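Beta-hexosaminidase Amuc_2018 (Akkermansia muciniphila, PDB 6JEB) hydrolyses terminal non-reducing N-acetylglucosamine and N-acetylgalactosamine residues from beta-N-acetylhexosaminides, including unbranched N-glycans and chitobiose. Local coordinates at residues A[22-26]-A[65-69]; A[42-46]-A[78-82]. Where two conformers were deposited one is given. Residues are numbered along the deposited sequence.

Contact 1 of 2, residues A[22-26]-A[65-69]; sequences TLQLL and LRQLR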
# COMPACT_ATOMS: atom_id res chain seq x y z
N THR A 22 -16.19 -28.39 -15.72
CA THR A 22 -15.87 -28.58 -14.32
C THR A 22 -14.46 -28.07 -14.08
O THR A 22 -13.62 -28.11 -14.98
CB THR A 22 -15.97 -30.06 -13.91
OG1 THR A 22 -15.61 -30.19 -12.53
CG2 THR A 22 -15.05 -30.94 -14.75
N LEU A 23 -14.24 -27.56 -12.87
CA LEU A 23 -12.93 -27.11 -12.44
C LEU A 23 -12.51 -27.82 -11.16
O LEU A 23 -11.69 -27.30 -10.39
CB LEU A 23 -12.88 -25.59 -12.29
CG LEU A 23 -12.77 -24.84 -13.62
CD1 LEU A 23 -13.19 -23.38 -13.48
CD2 LEU A 23 -11.34 -24.95 -14.17
N GLN A 24 -13.07 -29.00 -10.91
CA GLN A 24 -12.65 -29.83 -9.80
C GLN A 24 -11.14 -30.02 -9.84
O GLN A 24 -10.57 -30.33 -10.89
CB GLN A 24 -13.34 -31.20 -9.90
CG GLN A 24 -12.81 -32.24 -8.94
CD GLN A 24 -13.38 -33.63 -9.20
OE1 GLN A 24 -14.48 -33.77 -9.74
NE2 GLN A 24 -12.63 -34.67 -8.82
N LEU A 25 -10.50 -29.83 -8.70
CA LEU A 25 -9.05 -29.94 -8.64
C LEU A 25 -8.67 -31.42 -8.58
O LEU A 25 -8.97 -32.10 -7.59
CB LEU A 25 -8.55 -29.15 -7.43
CG LEU A 25 -7.08 -28.80 -7.38
CD1 LEU A 25 -6.61 -28.10 -8.67
CD2 LEU A 25 -6.79 -27.94 -6.15
N LEU A 26 -8.03 -31.92 -9.64
CA LEU A 26 -7.66 -33.33 -9.75
C LEU A 26 -6.29 -33.63 -9.17
O LEU A 26 -6.03 -34.76 -8.74
CB LEU A 26 -7.66 -33.75 -11.22
CG LEU A 26 -8.99 -33.60 -11.96
CD1 LEU A 26 -8.80 -33.93 -13.44
CD2 LEU A 26 -10.03 -34.51 -11.33
N LEU A 65 -7.48 -20.14 -10.05
CA LEU A 65 -8.57 -21.12 -10.08
C LEU A 65 -9.88 -20.50 -9.59
O LEU A 65 -10.95 -20.80 -10.13
CB LEU A 65 -8.18 -22.33 -9.24
CG LEU A 65 -9.10 -23.55 -9.26
CD1 LEU A 65 -9.27 -24.04 -10.69
CD2 LEU A 65 -8.55 -24.65 -8.36
N ARG A 66 -9.80 -19.64 -8.58
CA ARG A 66 -10.99 -18.97 -8.07
C ARG A 66 -11.62 -18.10 -9.16
O ARG A 66 -12.85 -18.11 -9.34
CB ARG A 66 -10.58 -18.13 -6.85
CG ARG A 66 -11.68 -17.39 -6.13
CD ARG A 66 -11.19 -16.91 -4.75
NE ARG A 66 -9.95 -16.14 -4.83
CZ ARG A 66 -9.07 -16.00 -3.85
NH1 ARG A 66 -9.26 -16.58 -2.67
NH2 ARG A 66 -7.98 -15.27 -4.04
N GLN A 67 -10.80 -17.34 -9.89
CA GLN A 67 -11.34 -16.51 -10.96
C GLN A 67 -11.92 -17.36 -12.08
O GLN A 67 -12.97 -17.01 -12.65
CB GLN A 67 -10.27 -15.55 -11.49
CG GLN A 67 -9.86 -14.50 -10.47
CD GLN A 67 -9.18 -13.30 -11.11
OE1 GLN A 67 -8.96 -13.26 -12.32
NE2 GLN A 67 -8.86 -12.30 -10.29
N LEU A 68 -11.27 -18.48 -12.41
CA LEU A 68 -11.81 -19.37 -13.43
C LEU A 68 -13.13 -19.98 -12.98
O LEU A 68 -14.04 -20.17 -13.80
CB LEU A 68 -10.80 -20.46 -13.77
CG LEU A 68 -9.57 -19.99 -14.55
CD1 LEU A 68 -8.62 -21.16 -14.71
CD2 LEU A 68 -9.97 -19.41 -15.90
N ARG A 69 -13.25 -20.30 -11.68
CA ARG A 69 -14.53 -20.81 -11.18
C ARG A 69 -15.62 -19.75 -11.27
O ARG A 69 -16.77 -20.06 -11.59
CB ARG A 69 -14.36 -21.32 -9.75
CG ARG A 69 -13.57 -22.60 -9.70
CD ARG A 69 -13.26 -23.08 -8.30
NE ARG A 69 -12.70 -24.43 -8.38
CZ ARG A 69 -11.97 -25.01 -7.43
NH1 ARG A 69 -11.68 -24.35 -6.31
NH2 ARG A 69 -11.53 -26.24 -7.62

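Contact 2 of 2, residues A[42-46]-A[78-82]; sequences TVTPQ and GIPCG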
# COMPACT_ATOMS: atom_id res chain seq x y z
N THR A 42 -3.42 -26.45 -15.32
CA THR A 42 -3.88 -27.08 -16.55
C THR A 42 -5.37 -27.38 -16.41
O THR A 42 -5.79 -28.08 -15.48
CB THR A 42 -3.09 -28.35 -16.85
OG1 THR A 42 -1.70 -28.02 -16.92
CG2 THR A 42 -3.53 -28.97 -18.18
N VAL A 43 -6.16 -26.84 -17.33
CA VAL A 43 -7.61 -27.02 -17.35
C VAL A 43 -7.92 -28.08 -18.40
O VAL A 43 -7.58 -27.91 -19.58
CB VAL A 43 -8.31 -25.69 -17.67
CG1 VAL A 43 -9.82 -25.89 -17.83
CG2 VAL A 43 -8.00 -24.66 -16.58
N THR A 44 -8.54 -29.18 -17.98
CA THR A 44 -8.93 -30.29 -18.85
C THR A 44 -10.43 -30.53 -18.72
O THR A 44 -11.05 -30.05 -17.77
CB THR A 44 -8.18 -31.58 -18.48
OG1 THR A 44 -8.81 -32.21 -17.35
CG2 THR A 44 -6.70 -31.31 -18.18
N PRO A 45 -11.04 -31.28 -19.65
CA PRO A 45 -12.48 -31.55 -19.50
C PRO A 45 -12.83 -32.32 -18.24
O PRO A 45 -14.00 -32.30 -17.83
CB PRO A 45 -12.81 -32.37 -20.76
CG PRO A 45 -11.75 -31.98 -21.75
CD PRO A 45 -10.51 -31.81 -20.92
N GLN A 46 -11.87 -33.01 -17.63
CA GLN A 46 -12.12 -33.78 -16.43
C GLN A 46 -11.88 -32.98 -15.15
O GLN A 46 -12.25 -33.45 -14.07
CB GLN A 46 -11.22 -35.03 -16.41
CG GLN A 46 -11.46 -36.00 -17.57
CD GLN A 46 -10.83 -35.55 -18.88
OE1 GLN A 46 -9.79 -34.90 -18.90
NE2 GLN A 46 -11.47 -35.91 -19.99
N GLY A 78 -19.36 -23.73 -20.69
CA GLY A 78 -18.01 -24.15 -20.35
C GLY A 78 -16.97 -23.12 -20.73
O GLY A 78 -17.24 -22.13 -21.42
N ILE A 79 -15.75 -23.36 -20.26
CA ILE A 79 -14.62 -22.48 -20.54
C ILE A 79 -13.61 -23.28 -21.34
O ILE A 79 -13.64 -24.52 -21.35
CB ILE A 79 -14.00 -21.91 -19.24
CG1 ILE A 79 -13.36 -23.02 -18.41
CG2 ILE A 79 -15.04 -21.12 -18.45
CD1 ILE A 79 -12.53 -22.51 -17.24
N PRO A 80 -12.69 -22.61 -22.04
CA PRO A 80 -11.68 -23.34 -22.80
C PRO A 80 -10.77 -24.13 -21.88
O PRO A 80 -10.49 -23.73 -20.74
CB PRO A 80 -10.88 -22.24 -23.51
CG PRO A 80 -11.68 -21.02 -23.40
CD PRO A 80 -12.58 -21.15 -22.23
N CYS A 81 -10.30 -25.26 -22.38
CA CYS A 81 -9.18 -25.95 -21.76
C CYS A 81 -7.88 -25.24 -22.14
O CYS A 81 -7.84 -24.42 -23.06
CB CYS A 81 -9.15 -27.41 -22.22
SG CYS A 81 -10.52 -28.37 -21.55
N GLY A 82 -6.82 -25.54 -21.40
CA GLY A 82 -5.57 -24.87 -21.66
C GLY A 82 -4.58 -25.06 -20.53
O GLY A 82 -4.85 -25.77 -19.55

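Contact 1 of 2, residues A[22-26]-A[65-69]
Just ahead of strand 25-30, T22 OG1 accepts a hydrogen bond from Q24 N at 3.2 Å, an ST turn. L23 makes the largest single contribution to the contact, 103 Å² of the 262 Å² buried between the two segments, and its CA-to-CB bond points toward the helix. L23 CD1 lies 3.8 Å from L68 CB and 3.3 Å from the carbonyl L68 O, and L23 CD2 lies 4.2 Å from L65 CD1, so the leucine sits against L65 and L68, three positions apart. Its own carbonyl is used as well: R69 NH2 donates to L23 O at 3.0 Å with an N-H...O angle of 161°. The CA-to-CB bond of Q24 points away, and its backbone pairs instead with A48 on strand 47-52. L25, its CA-to-CB bond sideways, adds a smaller apolar touch, L25 CD1 to L65 CD2 at 4.0 Å. Helix 55-73 thus packs on the loop leading into strand 25-30 and the start of that strand, part of the helix-on-sheet layer of the small alpha/beta domain that accompanies the catalytic barrel in family 20 hexosaminidases. L23, L65 and L68 form the buried part, with L25 at the margin; the R69 side chain extends across from the helix to a backbone carbonyl, so the one polar link across the segments depends on main-chain position and not on an opposing charge.

Contact 2 of 2, residues A[42-46]-A[78-82]
Two backbone hydrogen bonds join V43 and G82: V43 N donates to G82 O at 2.8 Å (N-H...O 163°), and G82 N donates to V43 O at 3.1 Å (160°). Both amides and both carbonyls of this antiparallel hydrogen-bonded pair are satisfied, and T42 CA adds a CA-H...O contact to G82 O at 3.4 Å. The short strand segments 42-44 and 79-82 make 121° between their N-to-C directions, far from the ideal antiparallel 180°, and within these segments V43-G82 is the one bridge. They belong to strands 39-44 and 79-86 of the mixed sheet in the small domain beside the family 20 TIM barrel. Strand 79-86 also pairs with strands 12-16 and 19-20: I79 bonds with A20 and C81 with R16 in those strands, and C81 also with E18 in the loop between them; P80 O accepts from Y4 OH. As strand 39-44 ends, T44 OG1 donates to the carbonyl G47 O and accepts from Q46 N (3.2 Å, with a bent 137° angle) in an ST turn. C81 SG packs on P45 CD at 3.5 Å, while V43 CG1 approaches I79 CD1 at 4.4 Å. At G82, phi/psi of 165/-178° would press a CB against the preceding carbonyl oxygen.

Overall arrangement
Both contacts belong to the same small domain, with centres 9 Å apart and far from the zinc and acetamide sites. Contact 2 is buried and joins two strands within the mixed sheet; contact 1, only partly buried, packs a helix on a loop and the start of the strand it leads into, in that same sheet. Their segments alternate along the chain. Reciprocal main-chain bonds tie the strands in contact 2, whereas contact 1 relies on leucine packing and an arginine at its exposed edge. Among the places they touch, L23 CD1 lies 3.9 Å from I79 CD1 and T22 CG2 3.5 Å from P45 O; V43 touches both L23 and L68, extending one apolar layer between helix and sheet.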